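Local coordinates for DNA repair protein XRCC1 (Homo sapiens, PDB 3LQC) that acts as a scaffold in DNA single-strand break repair, assembling repair complexes and binding poly-ADP-ribose chains, here represented by its N-terminal domain, at residues A[62-68]-A[91-95]. Sequence-based numbering, arbitrary orientation.
Sequences NDGSAFV and SSFMS
The Phe93 ring meets Val68 and Asn62 obliquely: its CD2 lies 3.6 Å from Val68 CG2, while Asn62 CB approaches CD1. Phe67 turns its ring edge to Ser92 CA and Ser91 O, and one ring face carries the CB of Ala66 over its centre. The Asn62 amide plane stands 48° from the Phe93 ring. With Asn62 CG anti to the backbone N (chi1 -175°), OD1 accepts Ser65 N on a lone pair, closing an Asx motif. ND2 gives a weak bond to Ser65 O and, through a water, reaches Phe93 O. With an alanine here, Ser65 N is likely to lose its acceptor and the water its link between this side chain and Phe93 O. Met94, bent at chi3, passes CG within 3.2 Å of Ser65 O and rests SD against Gly64. Ala66 O accepts from both Phe93 N (2.8 Å) and Met94 N, the two donors on one face of its carbonyl plane. Val68 and Ser91 exchange two backbone bonds, the antiparallel hydrogen-bonded pair of a beta hairpin, strands 67-73 and 85-92. On the other side of strand 67-73, Ala66 and Phe67 both face Ser133 of strand 125-133 in a classic beta bulge.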
ATOM      1  N   ASN A  62      -8.038   2.100  19.088  1.00 21.28           N
ATOM      2  CA  ASN A  62      -9.029   2.489  18.106  1.00 22.70           C
ATOM      3  C   ASN A  62     -10.445   2.390  18.642  1.00 22.76           C
ATOM      4  O   ASN A  62     -10.727   1.612  19.551  1.00 27.16           O
ATOM      5  CB  ASN A  62      -8.896   1.663  16.827  1.00 21.40           C
ATOM      6  CG  ASN A  62      -9.837   2.136  15.729  1.00 22.03           C
ATOM      7  OD1 ASN A  62     -10.077   3.332  15.577  1.00 20.50           O
ATOM      8  ND2 ASN A  62     -10.377   1.199  14.965  1.00 20.41           N
ATOM      9  N   ASP A  63     -11.331   3.201  18.085  1.00 18.62           N
ATOM     10  CA  ASP A  63     -12.755   3.016  18.308  1.00 23.80           C
ATOM     11  C   ASP A  63     -13.495   3.201  16.992  1.00 22.30           C
ATOM     12  O   ASP A  63     -14.301   4.124  16.845  1.00 18.26           O
ATOM     13  CB  ASP A  63     -13.297   3.981  19.356  1.00 21.36           C
ATOM     14  CG  ASP A  63     -14.784   3.788  19.609  1.00 27.10           C
ATOM     15  OD1 ASP A  63     -15.255   2.634  19.536  1.00 27.31           O
ATOM     16  OD2 ASP A  63     -15.480   4.791  19.886  1.00 32.01           O
ATOM     17  N   GLY A  64     -13.190   2.332  16.035  1.00 19.81           N
ATOM     18  CA  GLY A  64     -13.927   2.265  14.786  1.00 22.11           C
ATOM     19  C   GLY A  64     -13.342   3.075  13.647  1.00 17.65           C
ATOM     20  O   GLY A  64     -13.973   3.208  12.602  1.00 19.06           O
ATOM     21  N   SER A  65     -12.150   3.626  13.847  1.00 17.02           N
ATOM     22  CA  SER A  65     -11.472   4.377  12.795  1.00 15.96           C
ATOM     23  C   SER A  65     -10.776   3.413  11.844  1.00 18.78           C
ATOM     24  O   SER A  65     -10.290   2.368  12.270  1.00 21.66           O
ATOM     25  CB  SER A  65     -10.422   5.319  13.390  1.00 14.97           C
ATOM     26  OG  SER A  65     -11.013   6.354  14.140  1.00 19.30           O
ATOM     27  N   ALA A  66     -10.709   3.769  10.564  1.00 16.41           N
ATOM     28  CA  ALA A  66      -9.935   2.988   9.608  1.00 15.91           C
ATOM     29  C   ALA A  66      -8.468   3.386   9.670  1.00 18.64           C
ATOM     30  O   ALA A  66      -7.583   2.530   9.623  1.00 19.73           O
ATOM     31  CB  ALA A  66     -10.475   3.167   8.203  1.00 17.36           C
ATOM     32  N   PHE A  67      -8.218   4.690   9.771  1.00 15.89           N
ATOM     33  CA  PHE A  67      -6.854   5.212   9.830  1.00 16.93           C
ATOM     34  C   PHE A  67      -6.735   6.212  10.958  1.00 17.23           C
ATOM     35  O   PHE A  67      -7.699   6.885  11.289  1.00 21.57           O
ATOM     36  CB  PHE A  67      -6.464   5.907   8.524  1.00 15.36           C
ATOM     37  CG  PHE A  67      -6.900   5.182   7.294  1.00 16.73           C
ATOM     38  CD1 PHE A  67      -6.479   3.887   7.052  1.00 12.31           C
ATOM     39  CD2 PHE A  67      -7.731   5.804   6.368  1.00 19.52           C
ATOM     40  CE1 PHE A  67      -6.879   3.217   5.920  1.00 14.08           C
ATOM     41  CE2 PHE A  67      -8.146   5.133   5.221  1.00 18.16           C
ATOM     42  CZ  PHE A  67      -7.715   3.840   4.996  1.00 14.50           C
ATOM     43  N   VAL A  68      -5.548   6.309  11.545  1.00 19.92           N
ATOM     44  CA  VAL A  68      -5.269   7.340  12.536  1.00 16.70           C
ATOM     45  C   VAL A  68      -3.921   7.971  12.233  1.00 18.70           C
ATOM     46  O   VAL A  68      -2.972   7.277  11.869  1.00 16.12           O
ATOM     47  CB  VAL A  68      -5.254   6.786  13.968  1.00 15.80           C
ATOM     48  CG1 VAL A  68      -5.081   7.918  14.955  1.00 16.75           C
ATOM     49  CG2 VAL A  68      -6.526   6.023  14.265  1.00 14.35           C
ATOM     50  N   SER A  91      -1.912   5.655   9.910  1.00 16.34           N
ATOM     51  CA  SER A  91      -1.736   4.236  10.171  1.00 17.46           C
ATOM     52  C   SER A  91      -3.060   3.472  10.197  1.00 19.05           C
ATOM     53  O   SER A  91      -4.087   3.995  10.630  1.00 18.50           O
ATOM     54  CB  SER A  91      -0.981   4.043  11.485  1.00 17.11           C
ATOM     55  OG  SER A  91       0.268   4.704  11.421  1.00 23.42           O
ATOM     56  N   SER A  92      -3.009   2.226   9.734  1.00 20.11           N
ATOM     57  CA  SER A  92      -4.194   1.387   9.559  1.00 17.26           C
ATOM     58  C   SER A  92      -4.680   0.763  10.866  1.00 17.90           C
ATOM     59  O   SER A  92      -3.890   0.285  11.678  1.00 22.07           O
ATOM     60  CB  SER A  92      -3.897   0.293   8.532  1.00 16.84           C
ATOM     61  OG  SER A  92      -4.907  -0.686   8.512  1.00 19.07           O
ATOM     62  N   PHE A  93      -5.989   0.777  11.066  1.00 15.51           N
ATOM     63  CA  PHE A  93      -6.587   0.152  12.236  1.00 16.39           C
ATOM     64  C   PHE A  93      -7.731  -0.764  11.834  1.00 21.18           C
ATOM     65  O   PHE A  93      -8.061  -1.701  12.558  1.00 21.42           O
ATOM     66  CB  PHE A  93      -7.056   1.205  13.238  1.00 18.52           C
ATOM     67  CG  PHE A  93      -5.945   1.765  14.062  1.00 17.68           C
ATOM     68  CD1 PHE A  93      -5.685   1.263  15.324  1.00 20.50           C
ATOM     69  CD2 PHE A  93      -5.128   2.760  13.557  1.00 15.62           C
ATOM     70  CE1 PHE A  93      -4.641   1.762  16.082  1.00 22.13           C
ATOM     71  CE2 PHE A  93      -4.083   3.258  14.309  1.00 18.33           C
ATOM     72  CZ  PHE A  93      -3.842   2.761  15.573  1.00 20.74           C
ATOM     73  N   MET A  94      -8.325  -0.494  10.674  1.00 17.88           N
ATOM     74  CA  MET A  94      -9.347  -1.373  10.112  1.00 19.71           C
ATOM     75  C   MET A  94      -9.238  -1.399   8.603  1.00 19.69           C
ATOM     76  O   MET A  94      -8.878  -0.398   7.984  1.00 20.42           O
ATOM     77  CB  MET A  94     -10.751  -0.900  10.492  1.00 16.87           C
ATOM     78  CG  MET A  94     -10.976  -0.747  11.975  1.00 15.39           C
ATOM     79  SD  MET A  94     -12.642  -0.178  12.334  1.00 19.49           S
ATOM     80  CE  MET A  94     -13.622  -1.607  11.895  1.00 21.47           C
ATOM     81  N   SER A  95      -9.566  -2.543   8.012  1.00 20.02           N
ATOM     82  CA  SER A  95      -9.677  -2.642   6.566  1.00 20.44           C
ATOM     83  C   SER A  95     -11.031  -2.099   6.159  1.00 20.99           C
ATOM     84  O   SER A  95     -11.913  -1.926   7.005  1.00 20.03           O
ATOM     85  CB  SER A  95      -9.576  -4.100   6.127  1.00 19.14           C
ATOM     86  OG  SER A  95     -10.687  -4.820   6.612  1.00 20.66           O
TER
HETATM   87  O   HOH W   1      -9.463  -1.433  14.891  1.00 20.69           O